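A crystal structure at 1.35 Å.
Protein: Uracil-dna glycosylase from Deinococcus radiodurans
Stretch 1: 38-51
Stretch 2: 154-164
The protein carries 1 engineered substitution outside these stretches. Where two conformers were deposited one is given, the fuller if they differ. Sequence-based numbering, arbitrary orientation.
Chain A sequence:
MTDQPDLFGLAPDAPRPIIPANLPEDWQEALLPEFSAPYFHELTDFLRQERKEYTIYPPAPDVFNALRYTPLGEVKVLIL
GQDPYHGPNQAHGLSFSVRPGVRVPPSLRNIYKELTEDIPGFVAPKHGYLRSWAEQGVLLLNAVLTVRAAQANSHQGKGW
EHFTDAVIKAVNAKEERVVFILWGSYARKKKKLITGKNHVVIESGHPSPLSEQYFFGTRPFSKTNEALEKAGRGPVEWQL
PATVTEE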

# COMPACT_ATOMS: atom_id res chain seq x y z
N PRO A 38 21.54 -3.02 -9.70
CA PRO A 38 21.50 -2.17 -10.88
C PRO A 38 20.09 -1.64 -11.27
O PRO A 38 19.98 -0.43 -11.59
N TYR A 39 19.04 -2.46 -11.23
CA TYR A 39 17.72 -1.97 -11.63
C TYR A 39 17.28 -0.78 -10.76
O TYR A 39 16.57 0.12 -11.21
N PHE A 40 17.68 -0.79 -9.49
CA PHE A 40 17.25 0.23 -8.56
C PHE A 40 18.03 1.52 -8.79
O PHE A 40 17.48 2.63 -8.65
N HIS A 41 19.29 1.38 -9.16
CA HIS A 41 20.07 2.53 -9.54
C HIS A 41 19.44 3.19 -10.78
O HIS A 41 19.33 4.39 -10.86
N GLU A 42 19.06 2.37 -11.76
CA GLU A 42 18.42 2.89 -12.99
C GLU A 42 17.06 3.53 -12.70
O GLU A 42 16.76 4.60 -13.24
N LEU A 43 16.27 2.88 -11.85
CA LEU A 43 15.00 3.48 -11.42
C LEU A 43 15.25 4.83 -10.74
O LEU A 43 14.61 5.83 -11.07
N THR A 44 16.23 4.88 -9.84
CA THR A 44 16.54 6.13 -9.12
C THR A 44 16.95 7.25 -10.09
O THR A 44 16.49 8.40 -10.01
N ASP A 45 17.77 6.90 -11.08
CA ASP A 45 18.24 7.91 -12.05
C ASP A 45 17.07 8.43 -12.86
O ASP A 45 16.98 9.62 -13.16
N PHE A 46 16.16 7.53 -13.24
CA PHE A 46 14.97 7.97 -13.99
C PHE A 46 14.10 8.89 -13.14
O PHE A 46 13.62 9.90 -13.62
N LEU A 47 13.90 8.54 -11.89
CA LEU A 47 13.07 9.36 -11.01
C LEU A 47 13.71 10.73 -10.75
O LEU A 47 13.01 11.70 -10.67
N ARG A 48 15.04 10.82 -10.65
CA ARG A 48 15.67 12.12 -10.53
C ARG A 48 15.41 13.02 -11.76
O ARG A 48 15.09 14.19 -11.65
N GLN A 49 15.46 12.42 -12.94
CA GLN A 49 15.13 13.16 -14.17
C GLN A 49 13.68 13.58 -14.18
O GLN A 49 13.34 14.72 -14.55
N GLU A 50 12.82 12.65 -13.77
CA GLU A 50 11.40 12.97 -13.73
C GLU A 50 11.08 14.13 -12.76
O GLU A 50 10.29 15.03 -13.07
N ARG A 51 11.73 14.11 -11.60
CA ARG A 51 11.53 15.22 -10.62
C ARG A 51 12.08 16.55 -11.12
O ARG A 51 11.58 17.65 -10.75
N SER A 154 1.69 6.54 -14.77
CA SER A 154 2.76 7.09 -15.59
C SER A 154 4.15 6.59 -15.26
O SER A 154 5.04 6.66 -16.11
N HIS A 155 4.34 6.06 -14.05
CA HIS A 155 5.61 5.43 -13.71
C HIS A 155 5.59 3.92 -13.66
O HIS A 155 6.46 3.29 -13.12
N GLN A 156 4.54 3.32 -14.24
CA GLN A 156 4.51 1.87 -14.44
C GLN A 156 5.66 1.44 -15.35
O GLN A 156 6.02 2.13 -16.30
N GLY A 157 6.24 0.28 -15.04
CA GLY A 157 7.18 -0.35 -15.94
C GLY A 157 8.56 0.30 -16.01
O GLY A 157 9.27 0.16 -17.00
N LYS A 158 8.96 0.98 -14.93
CA LYS A 158 10.22 1.73 -14.84
C LYS A 158 11.16 1.20 -13.77
O LYS A 158 12.22 1.79 -13.54
N GLY A 159 10.81 0.09 -13.12
CA GLY A 159 11.62 -0.51 -12.11
C GLY A 159 10.98 -0.68 -10.78
O GLY A 159 11.43 -1.51 -9.99
N TRP A 160 9.89 0.05 -10.49
CA TRP A 160 9.29 -0.12 -9.17
C TRP A 160 8.78 -1.54 -8.94
O TRP A 160 8.77 -2.03 -7.80
N GLU A 161 8.26 -2.16 -9.99
CA GLU A 161 7.66 -3.49 -9.82
C GLU A 161 8.64 -4.52 -9.31
O GLU A 161 8.24 -5.37 -8.52
N HIS A 162 9.92 -4.40 -9.67
CA HIS A 162 10.91 -5.32 -9.11
C HIS A 162 11.06 -5.06 -7.61
O HIS A 162 11.21 -5.98 -6.82
N PHE A 163 11.08 -3.80 -7.23
CA PHE A 163 11.22 -3.44 -5.81
C PHE A 163 10.00 -3.89 -5.01
O PHE A 163 10.14 -4.49 -3.93
N THR A 164 8.80 -3.63 -5.51
CA THR A 164 7.63 -4.07 -4.76
C THR A 164 7.44 -5.59 -4.82
O THR A 164 6.91 -6.17 -3.88

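Where a helix packs against a loop that itself turns into a helix, each side-chain rotamer must suit both the helix that carries it and the surface it meets. The contact between residues 38-51 and 154-164 of this uracil-DNA glycosylase illustrates the point. The CA traces come closest at Gly 159, the N-cap residue, whose CA lies 5.3 Å from the CA of Leu 43. A side chain there would crowd Leu 43 CB, and the positive phi of 122° independently calls for glycine.

Leu 43 points toward this gap. Its t, p rotamer sets CD1 3.4 Å from Lys 158 O and lays CD2 over the six-membered ring of Trp 160, 3.8 Å from CE3. Trp 160 starts away, yet with chi1 m and chi2 119° its indole swings back; Leu 47, in the m, t rotamer, reaches it obliquely, CD1 standing 3.5 Å from CZ2.

Toward the N-terminal end of the first helix, Tyr 39 adopts p, a well rarely used by aromatic residues in helices. Its ring thereby receives His 162 CB over one face, 3.5 Å from CE1, and the imidazole of His 162 (m) presents its edge to the tyrosine face. Phe 40 and Phe 163, both t, meet obliquely, CE1 to CD1 4.0 Å.

At the other end, Phe 46 (t) carries Lys 158 CD over one face and directs its edge at the face of His 155. That histidine, chi1 m, turns its ring inward, and its NE2 donates to Glu 50 OE1 at 2.8 Å, the one direct hydrogen bond between the stretches. The m, m rotamer of Glu 50 folds its carboxylate to meet it. A water adds a polar bridge, donating to Tyr 39 O at 2.8 Å from its oxygen and weakly to Lys 158 O.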

# COMPACT_ATOMS: atom_id res chain seq x y z
CB PRO A 38 22.13 -3.05 -11.95
CG PRO A 38 23.05 -3.94 -11.21
CD PRO A 38 22.35 -4.23 -9.92
CB TYR A 39 16.62 -3.06 -11.60
CG TYR A 39 16.01 -3.29 -10.23
CD1 TYR A 39 14.94 -2.51 -9.78
CD2 TYR A 39 16.51 -4.30 -9.37
CE1 TYR A 39 14.38 -2.65 -8.54
CE2 TYR A 39 15.96 -4.45 -8.11
CZ TYR A 39 14.93 -3.60 -7.69
OH TYR A 39 14.38 -3.76 -6.48
CB PHE A 40 17.37 -0.28 -7.12
CG PHE A 40 16.74 0.61 -6.12
CD1 PHE A 40 15.38 0.51 -5.83
CD2 PHE A 40 17.47 1.57 -5.48
CE1 PHE A 40 14.80 1.36 -4.92
CE2 PHE A 40 16.88 2.42 -4.59
CZ PHE A 40 15.55 2.33 -4.32
CB HIS A 41 21.53 2.12 -9.86
CG HIS A 41 22.41 3.26 -10.24
ND1 HIS A 41 23.21 3.91 -9.33
CD2 HIS A 41 22.69 3.83 -11.45
CE1 HIS A 41 23.89 4.87 -9.94
NE2 HIS A 41 23.59 4.82 -11.23
CB GLU A 42 18.28 1.81 -14.06
CG GLU A 42 19.60 1.31 -14.64
CD GLU A 42 20.54 2.41 -15.15
OE1 GLU A 42 20.06 3.36 -15.79
OE2 GLU A 42 21.77 2.33 -14.93
CB LEU A 43 14.32 2.56 -10.42
CG LEU A 43 13.12 3.11 -9.62
CD1 LEU A 43 11.96 3.43 -10.55
CD2 LEU A 43 12.75 2.12 -8.54
CB THR A 44 17.61 5.86 -8.06
OG1 THR A 44 17.06 4.97 -7.08
CG2 THR A 44 18.04 7.14 -7.38
CB ASP A 45 19.29 7.34 -13.00
CG ASP A 45 20.65 7.19 -12.37
OD1 ASP A 45 20.94 7.78 -11.30
OD2 ASP A 45 21.42 6.46 -12.97
CB PHE A 46 14.18 6.71 -14.44
CG PHE A 46 12.76 7.00 -14.93
CD1 PHE A 46 12.53 7.65 -16.13
CD2 PHE A 46 11.69 6.70 -14.11
CE1 PHE A 46 11.18 7.90 -16.55
CE2 PHE A 46 10.35 6.94 -14.52
CZ PHE A 46 10.15 7.58 -15.73
CB LEU A 47 12.81 8.65 -9.66
CG LEU A 47 11.95 7.41 -9.82
CD1 LEU A 47 11.81 6.78 -8.47
CD2 LEU A 47 10.59 7.71 -10.46
CB ARG A 48 17.14 11.93 -10.26
CG ARG A 48 17.40 11.38 -8.87
CD ARG A 48 18.85 10.93 -8.72
NE ARG A 48 19.07 10.31 -7.42
CZ ARG A 48 20.23 9.78 -7.02
NH1 ARG A 48 21.30 9.78 -7.82
NH2 ARG A 48 20.29 9.22 -5.82
CB GLN A 49 15.43 12.30 -15.42
CG GLN A 49 16.86 12.29 -15.89
CD GLN A 49 17.22 13.62 -16.55
OE1 GLN A 49 16.36 14.47 -16.79
NE2 GLN A 49 18.45 13.81 -16.80
CB GLU A 50 10.56 11.74 -13.36
CG GLU A 50 10.44 10.73 -14.49
CD GLU A 50 9.31 11.09 -15.46
OE1 GLU A 50 8.18 11.23 -15.01
OE2 GLU A 50 9.57 11.33 -16.68
CB ARG A 51 12.08 14.86 -9.25
CG ARG A 51 11.28 13.79 -8.55
CD ARG A 51 11.74 13.58 -7.12
NE ARG A 51 11.02 12.48 -6.48
CZ ARG A 51 9.75 12.52 -5.98
NH1 ARG A 51 8.99 13.61 -5.99
NH2 ARG A 51 9.22 11.41 -5.50
CB SER A 154 2.76 8.61 -15.52
OG SER A 154 2.61 9.11 -14.21
CB HIS A 155 6.18 5.99 -12.40
CG HIS A 155 6.69 7.38 -12.53
ND1 HIS A 155 7.23 8.06 -11.45
CD2 HIS A 155 6.76 8.22 -13.58
CE1 HIS A 155 7.64 9.25 -11.86
NE2 HIS A 155 7.36 9.38 -13.14
CB GLN A 156 3.11 1.46 -14.97
CG GLN A 156 2.84 -0.03 -15.07
CD GLN A 156 3.51 -0.67 -16.23
OE1 GLN A 156 3.74 -0.05 -17.27
NE2 GLN A 156 3.84 -1.94 -16.07
CB LYS A 158 9.89 3.18 -14.51
CG LYS A 158 8.92 3.83 -15.48
CD LYS A 158 9.51 3.84 -16.87
CE LYS A 158 8.67 4.61 -17.85
NZ LYS A 158 9.26 4.36 -19.22
CB TRP A 160 8.10 0.84 -8.95
CG TRP A 160 8.48 2.22 -8.53
CD1 TRP A 160 8.21 3.40 -9.20
CD2 TRP A 160 9.19 2.57 -7.36
NE1 TRP A 160 8.71 4.47 -8.47
CE2 TRP A 160 9.32 3.97 -7.35
CE3 TRP A 160 9.74 1.84 -6.30
CZ2 TRP A 160 10.00 4.64 -6.32
CZ3 TRP A 160 10.41 2.50 -5.28
CH2 TRP A 160 10.52 3.88 -5.30
CB GLU A 161 7.03 -3.98 -11.13
CG GLU A 161 5.81 -3.18 -11.58
CD GLU A 161 6.09 -1.90 -12.37
OE1 GLU A 161 7.28 -1.48 -12.50
OE2 GLU A 161 5.09 -1.33 -12.90
CB HIS A 162 12.25 -5.11 -9.79
CG HIS A 162 12.27 -5.49 -11.22
ND1 HIS A 162 11.91 -6.75 -11.65
CD2 HIS A 162 12.67 -4.81 -12.32
CE1 HIS A 162 12.06 -6.81 -12.97
NE2 HIS A 162 12.49 -5.63 -13.40
CB PHE A 163 11.42 -1.95 -5.67
CG PHE A 163 11.55 -1.52 -4.23
CD1 PHE A 163 12.73 -1.73 -3.54
CD2 PHE A 163 10.44 -1.00 -3.54
CE1 PHE A 163 12.83 -1.40 -2.19
CE2 PHE A 163 10.54 -0.65 -2.21
CZ PHE A 163 11.74 -0.82 -1.53
CB THR A 164 6.35 -3.30 -5.11
OG1 THR A 164 6.08 -3.46 -6.49
CG2 THR A 164 6.50 -1.85 -4.75
O HOH W 1 14.92 -0.24 -13.40